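Local coordinates for protein flap endonuclease 1 (Desulfurococcus amylolyticus, PDB 3ORY) that probably cleaves 5' flaps from branched DNA as a structure-specific nuclease of the FEN1/XPG family, at residues N252-E257 against K283-V288; V9-D14 against A102-R107; L15-P20 against I259-A264; S190-S195 against K295-P300. All blocks are in the same frame, centred on the assembly; numbering follows the deposited sequence.

Contact 1 (N252-E257 against K283-V288)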
loop_
_atom_site.group_PDB
_atom_site.type_symbol
_atom_site.label_atom_id
_atom_site.label_comp_id
_atom_site.label_asym_id
_atom_site.label_seq_id
_atom_site.Cartn_x
_atom_site.Cartn_y
_atom_site.Cartn_z
ATOM N N ASN A 252 -5.245 -18.095 0.509
ATOM C CA ASN A 252 -4.255 -19.066 0.020
ATOM C C ASN A 252 -2.919 -18.331 -0.138
ATOM O O ASN A 252 -2.475 -18.088 -1.247
ATOM C CB ASN A 252 -4.718 -19.765 -1.287
ATOM C CG ASN A 252 -4.717 -18.841 -2.517
ATOM O OD1 ASN A 252 -5.216 -17.698 -2.478
ATOM N ND2 ASN A 252 -4.169 -19.351 -3.631
ATOM N N PRO A 253 -2.294 -17.947 0.998
ATOM C CA PRO A 253 -1.186 -16.972 1.000
ATOM C C PRO A 253 0.061 -17.347 0.189
ATOM O O PRO A 253 0.781 -16.455 -0.281
ATOM C CB PRO A 253 -0.832 -16.803 2.490
ATOM C CG PRO A 253 -1.714 -17.699 3.262
ATOM C CD PRO A 253 -2.690 -18.380 2.357
ATOM N N ASP A 254 0.305 -18.639 0.006
ATOM C CA ASP A 254 1.467 -19.089 -0.762
ATOM C C ASP A 254 1.238 -19.139 -2.277
ATOM O O ASP A 254 2.192 -19.284 -3.045
ATOM C CB ASP A 254 1.942 -20.453 -0.259
ATOM C CG ASP A 254 2.386 -20.407 1.191
ATOM O OD1 ASP A 254 2.957 -19.377 1.610
ATOM O OD2 ASP A 254 2.166 -21.405 1.909
ATOM N N GLY A 255 -0.018 -19.006 -2.700
ATOM C CA GLY A 255 -0.379 -19.185 -4.108
ATOM C C GLY A 255 0.008 -20.563 -4.624
ATOM O O GLY A 255 -0.027 -21.552 -3.884
ATOM N N PHE A 256 0.391 -20.626 -5.894
ATOM C CA PHE A 256 0.792 -21.886 -6.509
ATOM C C PHE A 256 2.264 -21.839 -6.903
ATOM O O PHE A 256 2.734 -20.839 -7.435
ATOM C CB PHE A 256 -0.133 -22.215 -7.682
ATOM C CG PHE A 256 -1.559 -22.509 -7.253
ATOM C CD1 PHE A 256 -1.981 -23.824 -7.053
ATOM C CD2 PHE A 256 -2.459 -21.470 -6.999
ATOM C CE1 PHE A 256 -3.290 -24.108 -6.639
ATOM C CE2 PHE A 256 -3.770 -21.736 -6.581
ATOM C CZ PHE A 256 -4.191 -23.058 -6.401
ATOM N N GLU A 257 2.982 -22.923 -6.623
ATOM C CA GLU A 257 4.443 -22.960 -6.718
ATOM C C GLU A 257 4.973 -22.654 -8.113
ATOM O O GLU A 257 4.516 -23.229 -9.100
ATOM C CB GLU A 257 4.980 -24.324 -6.260
ATOM C CG GLU A 257 4.597 -24.686 -4.829
ATOM C CD GLU A 257 4.869 -26.147 -4.489
ATOM O OE1 GLU A 257 4.201 -26.673 -3.566
ATOM O OE2 GLU A 257 5.745 -26.763 -5.135
ATOM N N LYS A 283 0.670 -26.600 -8.320
ATOM C CA LYS A 283 1.169 -27.277 -7.124
ATOM C C LYS A 283 0.942 -26.372 -5.910
ATOM O O LYS A 283 1.436 -25.237 -5.865
ATOM C CB LYS A 283 2.664 -27.592 -7.264
ATOM C CG LYS A 283 3.102 -28.096 -8.638
ATOM C CD LYS A 283 4.623 -28.125 -8.752
ATOM C CE LYS A 283 5.080 -28.470 -10.165
ATOM N NZ LYS A 283 6.568 -28.511 -10.246
ATOM N N SER A 284 0.190 -26.874 -4.934
ATOM C CA SER A 284 -0.140 -26.111 -3.734
ATOM C C SER A 284 0.135 -26.955 -2.492
ATOM O O SER A 284 -0.129 -28.162 -2.507
ATOM C CB SER A 284 -1.607 -25.682 -3.773
ATOM O OG SER A 284 -1.875 -24.648 -2.837
ATOM N N PRO A 285 0.674 -26.332 -1.415
ATOM C CA PRO A 285 0.870 -27.096 -0.174
ATOM C C PRO A 285 -0.464 -27.672 0.322
ATOM O O PRO A 285 -0.583 -28.893 0.495
ATOM C CB PRO A 285 1.434 -26.055 0.811
ATOM C CG PRO A 285 1.076 -24.709 0.224
ATOM C CD PRO A 285 1.054 -24.911 -1.263
ATOM N N ILE A 286 -1.465 -26.803 0.497
ATOM C CA ILE A 286 -2.819 -27.224 0.883
ATOM C C ILE A 286 -3.830 -27.055 -0.265
ATOM O O ILE A 286 -3.654 -26.197 -1.135
ATOM C CB ILE A 286 -3.303 -26.507 2.191
ATOM C CG1 ILE A 286 -4.610 -27.125 2.721
ATOM C CG2 ILE A 286 -3.434 -24.995 1.991
ATOM C CD1 ILE A 286 -4.456 -28.515 3.339
ATOM N N GLU A 287 -4.865 -27.898 -0.265
ATOM C CA GLU A 287 -6.002 -27.773 -1.178
ATOM C C GLU A 287 -6.750 -26.456 -0.930
ATOM O O GLU A 287 -6.924 -26.034 0.210
ATOM C CB GLU A 287 -6.934 -28.988 -1.031
ATOM C CG GLU A 287 -8.315 -28.871 -1.707
ATOM C CD GLU A 287 -8.244 -28.849 -3.231
ATOM O OE1 GLU A 287 -7.661 -27.893 -3.801
ATOM O OE2 GLU A 287 -8.786 -29.781 -3.863
ATOM N N VAL A 288 -7.175 -25.814 -2.016
ATOM C CA VAL A 288 -7.708 -24.459 -1.987
ATOM C C VAL A 288 -9.052 -24.436 -2.722
ATOM O O VAL A 288 -9.158 -24.990 -3.810
ATOM C CB VAL A 288 -6.714 -23.487 -2.707
ATOM C CG1 VAL A 288 -7.227 -22.081 -2.702
ATOM C CG2 VAL A 288 -5.327 -23.529 -2.061
HETATM O O HOH W 1 -2.465 -21.758 -2.837
#
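Asn252 and Val288 cross at about a right angle, with the two methyls of the valine closing on the asparagine CB (Val288 CG1 to Asn252 CB 3.7 Å). Asn252 meets Val288 mainly through CB, while its amide turns to Thr249, OD1 bonded to the threonine hydroxyl and ND2 to the carbonyl of Ile245. ND2 also donates to a water (3.1 Å) that in turn donates to Gly255 O and to Ser284 OG. The Ser284 hydroxyl, anti to its backbone N (chi1 -164°), donates a hydrogen bond to Ile286 O, and its CB lies obliquely against the Phe256 ring, 3.7 Å from Phe256 CE1. Residues 252-257 open with a type I beta turn, Asn252 to Gly255, in the loop between helices 237-247 and 261-271, which probably match the helix-two-turn-helix element of FEN1 relatives; residues 283-288 follow the second helix. One nearly straight backbone bond joins the loops, Glu257 N to Lys283 O (2.9 Å, 174° at the hydrogen). Beyond it the side chains of Glu257 and Lys283 cross at about a right angle, carboxylate carbon CD against the lysine CB at 3.8 Å, while the charged ends stay 5.5 Å apart (Glu257 OE2 to Lys283 NZ).

Contact 2 (V9-D14 against A102-R107)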
loop_
_atom_site.group_PDB
_atom_site.type_symbol
_atom_site.label_atom_id
_atom_site.label_comp_id
_atom_site.label_asym_id
_atom_site.label_seq_id
_atom_site.Cartn_x
_atom_site.Cartn_y
_atom_site.Cartn_z
ATOM N N VAL A 9 7.305 -1.673 -1.221
ATOM C CA VAL A 9 7.238 -3.108 -0.897
ATOM C C VAL A 9 5.897 -3.752 -1.288
ATOM O O VAL A 9 4.842 -3.141 -1.137
ATOM C CB VAL A 9 7.555 -3.392 0.597
ATOM C CG1 VAL A 9 9.036 -3.173 0.880
ATOM C CG2 VAL A 9 6.700 -2.529 1.522
ATOM N N ASP A 10 5.954 -4.974 -1.809
ATOM C CA ASP A 10 4.747 -5.691 -2.216
ATOM C C ASP A 10 4.191 -6.458 -1.031
ATOM O O ASP A 10 4.816 -7.417 -0.552
ATOM C CB ASP A 10 5.030 -6.660 -3.375
ATOM C CG ASP A 10 3.890 -7.671 -3.580
ATOM O OD1 ASP A 10 2.695 -7.296 -3.437
ATOM O OD2 ASP A 10 4.192 -8.842 -3.897
ATOM N N MET A 11 3.019 -6.034 -0.565
ATOM C CA MET A 11 2.375 -6.654 0.602
ATOM C C MET A 11 1.073 -7.371 0.225
ATOM O O MET A 11 0.276 -7.724 1.103
ATOM C CB MET A 11 2.077 -5.603 1.682
ATOM C CG MET A 11 3.298 -4.876 2.259
ATOM S SD MET A 11 4.585 -5.957 2.885
ATOM C CE MET A 11 3.754 -6.843 4.201
ATOM N N GLY A 12 0.861 -7.601 -1.069
ATOM C CA GLY A 12 -0.408 -8.153 -1.512
ATOM C C GLY A 12 -0.298 -8.896 -2.818
ATOM O O GLY A 12 0.466 -9.848 -2.938
ATOM N N VAL A 13 -1.090 -8.460 -3.793
ATOM C CA VAL A 13 -1.041 -9.022 -5.126
ATOM C C VAL A 13 -0.328 -8.011 -6.019
ATOM O O VAL A 13 -0.832 -6.913 -6.244
ATOM C CB VAL A 13 -2.472 -9.308 -5.648
ATOM C CG1 VAL A 13 -2.446 -9.787 -7.102
ATOM C CG2 VAL A 13 -3.180 -10.330 -4.745
ATOM N N ASP A 14 0.854 -8.378 -6.506
ATOM C CA ASP A 14 1.655 -7.477 -7.329
ATOM C C ASP A 14 1.543 -7.881 -8.813
ATOM O O ASP A 14 1.988 -8.958 -9.206
ATOM C CB ASP A 14 3.111 -7.476 -6.845
ATOM C CG ASP A 14 4.014 -6.510 -7.629
ATOM O OD1 ASP A 14 3.520 -5.703 -8.447
ATOM O OD2 ASP A 14 5.243 -6.560 -7.400
ATOM N N ALA A 102 -2.985 -12.833 6.555
ATOM C CA ALA A 102 -2.156 -13.961 6.127
ATOM C C ALA A 102 -1.252 -13.647 4.926
ATOM O O ALA A 102 -0.091 -14.045 4.910
ATOM C CB ALA A 102 -3.016 -15.198 5.864
ATOM N N ARG A 103 -1.772 -12.929 3.936
ATOM C CA ARG A 103 -0.949 -12.596 2.783
ATOM C C ARG A 103 0.175 -11.610 3.153
ATOM O O ARG A 103 1.323 -11.805 2.746
ATOM C CB ARG A 103 -1.787 -12.107 1.592
ATOM C CG ARG A 103 -0.956 -11.664 0.363
ATOM C CD ARG A 103 -0.179 -12.828 -0.285
ATOM N NE ARG A 103 0.393 -12.422 -1.566
ATOM C CZ ARG A 103 1.006 -13.237 -2.423
ATOM N NH1 ARG A 103 1.472 -12.758 -3.580
ATOM N NH2 ARG A 103 1.146 -14.521 -2.142
ATOM N N GLU A 104 -0.138 -10.578 3.936
ATOM C CA GLU A 104 0.896 -9.620 4.348
ATOM C C GLU A 104 2.016 -10.330 5.088
ATOM O O GLU A 104 3.186 -9.996 4.918
ATOM C CB GLU A 104 0.336 -8.513 5.251
ATOM C CG GLU A 104 -0.536 -7.500 4.542
ATOM C CD GLU A 104 -1.152 -6.490 5.509
ATOM O OE1 GLU A 104 -0.959 -6.610 6.751
ATOM O OE2 GLU A 104 -1.840 -5.581 5.026
ATOM N N ILE A 105 1.658 -11.303 5.920
ATOM C CA ILE A 105 2.668 -12.016 6.714
ATOM C C ILE A 105 3.529 -12.901 5.816
ATOM O O ILE A 105 4.750 -12.975 5.990
ATOM C CB ILE A 105 2.026 -12.834 7.848
ATOM C CG1 ILE A 105 1.479 -11.884 8.925
ATOM C CG2 ILE A 105 3.037 -13.846 8.443
ATOM C CD1 ILE A 105 0.420 -12.507 9.773
ATOM N N GLU A 106 2.889 -13.572 4.858
ATOM C CA GLU A 106 3.607 -14.390 3.887
ATOM C C GLU A 106 4.538 -13.535 3.009
ATOM O O GLU A 106 5.666 -13.956 2.694
ATOM C CB GLU A 106 2.624 -15.188 3.017
ATOM C CG GLU A 106 3.298 -16.129 1.996
ATOM C CD GLU A 106 3.684 -15.436 0.695
ATOM O OE1 GLU A 106 3.201 -14.315 0.435
ATOM O OE2 GLU A 106 4.467 -16.017 -0.090
ATOM N N ARG A 107 4.058 -12.353 2.606
ATOM C CA ARG A 107 4.863 -11.423 1.811
ATOM C C ARG A 107 6.086 -10.970 2.596
ATOM O O ARG A 107 7.201 -11.002 2.082
ATOM C CB ARG A 107 4.051 -10.198 1.357
ATOM C CG ARG A 107 2.986 -10.500 0.300
ATOM C CD ARG A 107 3.412 -11.679 -0.545
ATOM N NE ARG A 107 4.256 -11.300 -1.653
ATOM C CZ ARG A 107 4.917 -12.152 -2.428
ATOM N NH1 ARG A 107 4.878 -13.467 -2.207
ATOM N NH2 ARG A 107 5.641 -11.675 -3.426
#
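Arg103 grips the carbonyl of Gly12 side-on: NE at 2.9 Å and NH1 at 3.1 Å both donate to Gly12 O, which lies in the guanidinium plane. NE stands above the plane of the carbonyl group, while NH1 is tilted only slightly from it. The remaining nitrogen, NH2, bonds Pro253 O. Arg107 forms the second polar link, a salt bridge from NH2 to Asp10 OD2 (3.2 Å), with a weak bond from NE to the same oxygen and the carboxylate and guanidinium planes 53° apart. The other Asp10 oxygen, OD1, takes the N-H of Gly12 in an Asx turn. Glu106 bonds Arg107 NH1 and pairs by charge with Arg103 NH2, completing a salt-bridge network with Asp10. Helix 102-125 begins at this contact; in FEN1 relatives the matching helix rises into the arch over the active site, and here its first turns are tied to the N-terminal loop of the XPG N-terminal region. An alanine in place of Arg103 would probably leave Gly12 O and Pro253 O without their donors and Glu106 less well balanced in charge. Farther out, Met11 is bent at chi2 and chi3 and crosses Glu104 at about a right angle, its CE 3.3 Å from Glu104 O and 3.9 Å from Glu104 CB. Arg107 CG packs on Met11 C at 3.7 Å.

Contact 3 (L15-P20 against I259-A264). With PO4 (phosphate ion), chain C.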
loop_
_atom_site.group_PDB
_atom_site.type_symbol
_atom_site.label_atom_id
_atom_site.label_comp_id
_atom_site.label_asym_id
_atom_site.label_seq_id
_atom_site.Cartn_x
_atom_site.Cartn_y
_atom_site.Cartn_z
ATOM N N LEU A 15 0.933 -7.007 -9.612
ATOM C CA LEU A 15 0.714 -7.257 -11.045
ATOM C C LEU A 15 1.559 -6.333 -11.916
ATOM O O LEU A 15 1.363 -6.262 -13.132
ATOM C CB LEU A 15 -0.767 -7.074 -11.394
ATOM C CG LEU A 15 -1.794 -7.902 -10.612
ATOM C CD1 LEU A 15 -3.198 -7.574 -11.118
ATOM C CD2 LEU A 15 -1.508 -9.387 -10.743
ATOM N N LYS A 16 2.499 -5.627 -11.289
ATOM C CA LYS A 16 3.292 -4.601 -11.968
ATOM C C LYS A 16 3.745 -4.962 -13.379
ATOM O O LYS A 16 3.571 -4.171 -14.307
ATOM C CB LYS A 16 4.509 -4.209 -11.121
ATOM C CG LYS A 16 5.257 -2.988 -11.638
ATOM C CD LYS A 16 6.332 -2.533 -10.634
ATOM C CE LYS A 16 6.926 -1.185 -11.041
ATOM N NZ LYS A 16 7.467 -1.210 -12.431
ATOM N N ASP A 17 4.336 -6.136 -13.563
ATOM C CA ASP A 17 4.890 -6.410 -14.884
ATOM C C ASP A 17 3.932 -7.037 -15.903
ATOM O O ASP A 17 4.358 -7.379 -17.007
ATOM C CB ASP A 17 6.246 -7.130 -14.825
ATOM C CG ASP A 17 6.272 -8.258 -13.829
ATOM O OD1 ASP A 17 5.319 -9.074 -13.828
ATOM O OD2 ASP A 17 7.253 -8.315 -13.047
ATOM N N ILE A 18 2.649 -7.175 -15.550
ATOM C CA ILE A 18 1.650 -7.504 -16.569
ATOM C C ILE A 18 0.752 -6.328 -16.953
ATOM O O ILE A 18 -0.047 -6.452 -17.879
ATOM C CB ILE A 18 0.790 -8.770 -16.257
ATOM C CG1 ILE A 18 -0.107 -8.554 -15.031
ATOM C CG2 ILE A 18 1.672 -10.005 -16.113
ATOM C CD1 ILE A 18 -1.282 -9.552 -14.944
ATOM N N ILE A 19 0.886 -5.192 -16.272
ATOM C CA ILE A 19 0.093 -4.014 -16.642
ATOM C C ILE A 19 0.588 -3.413 -17.973
ATOM O O ILE A 19 1.716 -2.943 -18.046
ATOM C CB ILE A 19 0.117 -2.907 -15.560
ATOM C CG1 ILE A 19 -0.274 -3.455 -14.170
ATOM C CG2 ILE A 19 -0.777 -1.740 -15.985
ATOM C CD1 ILE A 19 -1.687 -4.056 -14.080
ATOM N N PRO A 20 -0.264 -3.414 -19.018
ATOM C CA PRO A 20 0.178 -2.811 -20.280
ATOM C C PRO A 20 0.203 -1.282 -20.207
ATOM O O PRO A 20 -0.531 -0.681 -19.408
ATOM C CB PRO A 20 -0.854 -3.288 -21.308
ATOM C CG PRO A 20 -2.007 -3.859 -20.529
ATOM C CD PRO A 20 -1.670 -3.858 -19.059
ATOM N N ILE A 259 4.668 -20.016 -9.923
ATOM C CA ILE A 259 3.838 -19.201 -10.810
ATOM C C ILE A 259 3.921 -17.706 -10.503
ATOM O O ILE A 259 3.420 -17.244 -9.490
ATOM C CB ILE A 259 2.376 -19.721 -10.879
ATOM C CG1 ILE A 259 2.375 -21.175 -11.374
ATOM C CG2 ILE A 259 1.543 -18.848 -11.810
ATOM C CD1 ILE A 259 1.053 -21.888 -11.262
ATOM N N GLY A 260 4.571 -16.963 -11.395
ATOM C CA GLY A 260 4.625 -15.502 -11.314
ATOM C C GLY A 260 3.559 -14.844 -12.182
ATOM O O GLY A 260 2.815 -15.534 -12.878
ATOM N N PRO A 261 3.484 -13.499 -12.147
ATOM C CA PRO A 261 2.414 -12.741 -12.802
ATOM C C PRO A 261 2.243 -12.979 -14.320
ATOM O O PRO A 261 1.111 -13.145 -14.778
ATOM C CB PRO A 261 2.771 -11.281 -12.490
ATOM C CG PRO A 261 3.587 -11.367 -11.222
ATOM C CD PRO A 261 4.404 -12.610 -11.405
ATOM N N LYS A 262 3.339 -13.012 -15.082
ATOM C CA LYS A 262 3.246 -13.255 -16.529
ATOM C C LYS A 262 2.708 -14.643 -16.828
ATOM O O LYS A 262 1.881 -14.813 -17.722
ATOM C CB LYS A 262 4.599 -13.054 -17.230
ATOM C CG LYS A 262 5.066 -11.614 -17.269
ATOM C CD LYS A 262 6.479 -11.508 -17.840
ATOM C CE LYS A 262 6.979 -10.080 -17.787
ATOM N NZ LYS A 262 8.344 -9.956 -18.374
ATOM N N LYS A 263 3.178 -15.629 -16.070
ATOM C CA LYS A 263 2.755 -17.012 -16.260
ATOM C C LYS A 263 1.295 -17.204 -15.871
ATOM O O LYS A 263 0.541 -17.852 -16.601
ATOM C CB LYS A 263 3.648 -17.973 -15.470
ATOM C CG LYS A 263 3.304 -19.469 -15.634
ATOM C CD LYS A 263 3.498 -19.997 -17.066
ATOM C CE LYS A 263 3.892 -21.479 -17.041
ATOM N NZ LYS A 263 3.932 -22.118 -18.399
ATOM N N ALA A 264 0.907 -16.633 -14.728
ATOM C CA ALA A 264 -0.483 -16.678 -14.276
ATOM C C ALA A 264 -1.409 -16.103 -15.350
ATOM O O ALA A 264 -2.443 -16.682 -15.637
ATOM C CB ALA A 264 -0.654 -15.928 -12.940
HETATM P P PO4 C . 6.789 -13.748 -14.085
HETATM O O1 PO4 C . 7.333 -13.966 -12.691
HETATM O O2 PO4 C . 5.985 -14.966 -14.504
HETATM O O3 PO4 C . 5.940 -12.500 -14.115
HETATM O O4 PO4 C . 7.937 -13.557 -15.050
#
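Pro261 presents its ring to both Asp17 and Ile18. Pro261 CB lies 3.6 Å from Asp17 OD1, the two side chains crossing obliquely, and 4.0 Å from Ile18 CG2. Asp17 CG sits between the backbone N and the carbonyl carbon (chi1 45°), and OD1 meets the proline. Ile18 CG2 also rests on the peptide that follows the proline, 3.5 Å from Pro261 O, and on CG of Lys262. The extended Lys262 chain then runs past the loop, its CE 3.8 Å from Asp17 O. No hydrogen bond joins the two segments. Helix 261-271, with Gly260 at its N-cap, probably corresponds to the second helix of the helix-two-turn-helix element through which FEN1 relatives hold duplex DNA. A phosphate ion, probably from the crystallisation liquor, sits at its first turn, where Lys262 N donates almost straight to phosphate O3 (2.8 Å) and Lys263 N to phosphate O2 (3.3 Å). The ion's position is consistent with that of a DNA backbone phosphate. A glycine in place of Pro261 would probably open a gap beside Asp17 and Ile18 CG2 and let the first turn of the helix move more freely. Deeper in, Leu15 packs on helix 237-247 and Ile18 touches Leu265.

Contact 4 (S190-S195 against K295-P300)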
loop_
_atom_site.group_PDB
_atom_site.type_symbol
_atom_site.label_atom_id
_atom_site.label_comp_id
_atom_site.label_asym_id
_atom_site.label_seq_id
_atom_site.Cartn_x
_atom_site.Cartn_y
_atom_site.Cartn_z
ATOM N N SER A 190 -7.224 -3.848 -4.722
ATOM C CA SER A 190 -8.439 -3.057 -4.879
ATOM C C SER A 190 -9.080 -3.200 -6.277
ATOM O O SER A 190 -10.301 -3.150 -6.392
ATOM C CB SER A 190 -8.231 -1.583 -4.477
ATOM O OG SER A 190 -7.426 -0.875 -5.406
ATOM N N LEU A 191 -8.261 -3.403 -7.310
ATOM C CA LEU A 191 -8.750 -3.692 -8.666
ATOM C C LEU A 191 -9.458 -5.037 -8.723
ATOM O O LEU A 191 -10.521 -5.155 -9.337
ATOM C CB LEU A 191 -7.605 -3.662 -9.684
ATOM C CG LEU A 191 -6.960 -2.285 -9.894
ATOM C CD1 LEU A 191 -5.719 -2.394 -10.771
ATOM C CD2 LEU A 191 -7.963 -1.301 -10.511
ATOM N N LEU A 192 -8.878 -6.039 -8.069
ATOM C CA LEU A 192 -9.484 -7.372 -8.008
ATOM C C LEU A 192 -10.839 -7.309 -7.313
ATOM O O LEU A 192 -11.766 -8.020 -7.701
ATOM C CB LEU A 192 -8.563 -8.366 -7.290
ATOM C CG LEU A 192 -7.428 -9.123 -7.998
ATOM C CD1 LEU A 192 -6.680 -8.296 -9.002
ATOM C CD2 LEU A 192 -6.452 -9.616 -6.924
ATOM N N PHE A 193 -10.947 -6.428 -6.316
ATOM C CA PHE A 193 -12.198 -6.163 -5.589
ATOM C C PHE A 193 -13.112 -5.161 -6.301
ATOM O O PHE A 193 -14.130 -4.711 -5.739
ATOM C CB PHE A 193 -11.888 -5.650 -4.181
ATOM C CG PHE A 193 -11.391 -6.707 -3.229
ATOM C CD1 PHE A 193 -12.154 -7.856 -2.961
ATOM C CD2 PHE A 193 -10.176 -6.531 -2.556
ATOM C CE1 PHE A 193 -11.692 -8.818 -2.040
ATOM C CE2 PHE A 193 -9.713 -7.481 -1.635
ATOM C CZ PHE A 193 -10.466 -8.624 -1.380
ATOM N N GLY A 194 -12.755 -4.816 -7.537
ATOM C CA GLY A 194 -13.649 -4.058 -8.400
ATOM C C GLY A 194 -13.503 -2.547 -8.396
ATOM O O GLY A 194 -14.387 -1.846 -8.905
ATOM N N SER A 195 -12.410 -2.025 -7.838
ATOM C CA SER A 195 -12.217 -0.570 -7.832
ATOM C C SER A 195 -12.075 -0.070 -9.266
ATOM O O SER A 195 -11.247 -0.576 -9.992
ATOM C CB SER A 195 -10.972 -0.173 -7.057
ATOM O OG SER A 195 -10.779 1.230 -7.129
ATOM N N LYS A 295 -15.536 -16.044 -6.031
ATOM C CA LYS A 295 -16.874 -15.497 -5.746
ATOM C C LYS A 295 -16.859 -14.503 -4.596
ATOM O O LYS A 295 -17.655 -13.547 -4.581
ATOM C CB LYS A 295 -17.898 -16.610 -5.487
ATOM C CG LYS A 295 -18.163 -17.492 -6.714
ATOM C CD LYS A 295 -19.248 -18.539 -6.413
ATOM C CE LYS A 295 -19.564 -19.396 -7.646
ATOM N NZ LYS A 295 -19.903 -18.552 -8.827
ATOM N N TYR A 296 -15.973 -14.728 -3.622
ATOM C CA TYR A 296 -15.814 -13.762 -2.536
ATOM C C TYR A 296 -15.250 -12.436 -3.064
ATOM O O TYR A 296 -15.777 -11.362 -2.758
ATOM C CB TYR A 296 -14.939 -14.293 -1.383
ATOM C CG TYR A 296 -14.776 -13.219 -0.346
ATOM C CD1 TYR A 296 -15.800 -12.953 0.560
ATOM C CD2 TYR A 296 -13.637 -12.402 -0.324
ATOM C CE1 TYR A 296 -15.682 -11.931 1.496
ATOM C CE2 TYR A 296 -13.520 -11.370 0.599
ATOM C CZ TYR A 296 -14.546 -11.147 1.512
ATOM O OH TYR A 296 -14.462 -10.114 2.433
ATOM N N PHE A 297 -14.182 -12.508 -3.860
ATOM C CA PHE A 297 -13.626 -11.294 -4.479
ATOM C C PHE A 297 -14.672 -10.519 -5.280
ATOM O O PHE A 297 -14.665 -9.287 -5.288
ATOM C CB PHE A 297 -12.401 -11.619 -5.346
ATOM C CG PHE A 297 -11.090 -11.590 -4.574
ATOM C CD1 PHE A 297 -10.217 -10.513 -4.706
ATOM C CD2 PHE A 297 -10.749 -12.618 -3.703
ATOM C CE1 PHE A 297 -9.012 -10.456 -3.984
ATOM C CE2 PHE A 297 -9.533 -12.583 -2.975
ATOM C CZ PHE A 297 -8.668 -11.493 -3.126
ATOM N N LEU A 298 -15.586 -11.235 -5.926
ATOM C CA LEU A 298 -16.682 -10.594 -6.661
ATOM C C LEU A 298 -17.676 -9.899 -5.744
ATOM O O LEU A 298 -18.248 -8.898 -6.127
ATOM C CB LEU A 298 -17.430 -11.599 -7.558
ATOM C CG LEU A 298 -16.693 -12.134 -8.796
ATOM C CD1 LEU A 298 -17.466 -13.304 -9.404
ATOM C CD2 LEU A 298 -16.489 -11.022 -9.820
ATOM N N GLN A 299 -17.908 -10.450 -4.552
ATOM C CA GLN A 299 -18.855 -9.853 -3.609
ATOM C C GLN A 299 -18.284 -9.872 -2.198
ATOM O O GLN A 299 -18.739 -10.658 -1.358
ATOM C CB GLN A 299 -20.191 -10.595 -3.632
ATOM C CG GLN A 299 -20.848 -10.604 -4.995
ATOM C CD GLN A 299 -22.320 -10.873 -4.919
ATOM O OE1 GLN A 299 -23.113 -9.964 -4.657
ATOM N NE2 GLN A 299 -22.706 -12.128 -5.155
ATOM N N PRO A 300 -17.275 -9.019 -1.937
ATOM C CA PRO A 300 -16.578 -9.050 -0.649
ATOM C C PRO A 300 -17.403 -8.403 0.449
ATOM O O PRO A 300 -18.400 -7.719 0.167
ATOM C CB PRO A 300 -15.311 -8.230 -0.915
ATOM C CG PRO A 300 -15.721 -7.265 -1.976
ATOM C CD PRO A 300 -16.702 -8.000 -2.845
HETATM O O HOH W 2 -14.437 -7.842 -7.649
#
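Phe193 and Phe297 form an offset stack, ring centroids 4.3 Å apart and planes within 1° of parallel. The overlap is partial: Phe193 CE1 lies over the face of Phe297, toward the rim, 3.5 Å from CD1. Leu192 lies alongside Phe297, pointing the same way, and its CB meets Phe297 CD1 at 3.7 Å. Pro300 CG comes up obliquely to Phe193 CD1, also at 3.7 Å, and the Tyr296 ring touches the same phenylalanine more loosely. The Tyr296 ring carries Pro300 CA over one face, while its hydroxyl bonds Glu166 and the backbone N of Gln301. A water bridges the two backbones, donating to Leu192 O (2.7 Å) and to Phe297 O (2.8 Å); no direct hydrogen bond crosses the contact. Around this aromatic centre, Ala169 and Ala172 of helix 167-176 pack on Phe193, and Ile241 of helix 237-247 packs on Phe297. The contact thus joins the ends of two helices, 189-192 and 290-298. Phe193 is carried by the turn that finishes the first: Ser195 N returns to Ser190 O and Gly194 N to Leu191 O, with Gly194 at positive phi (93°), the Schellman motif typical of a helix C-terminus.

Contacts 2 and 4 are buried, contacts 1 and 3 only partly so. Charge dominates contact 2, aromatic stacking contact 4; contact 1 combines the broadest packing with one backbone bond and a bridging water; contact 3 has packing and no direct hydrogen bond. Contacts 1 and 3 are neighbours, since 252-257 leads into 259-264, which starts helix 261-271. Contacts 2 and 3 use consecutive pieces of the N-terminal loop, 9-14 and 15-20. Contact 2 meets all the others: Arg103 NH2 reaches Pro253 O of contact 1, Asp14 O packs on Pro261 of contact 3, and Val13 touches Leu192 of contact 4. Leu192 also meets Leu15, whereas contacts 1 and 4 stay about 7 Å apart at their nearest atoms.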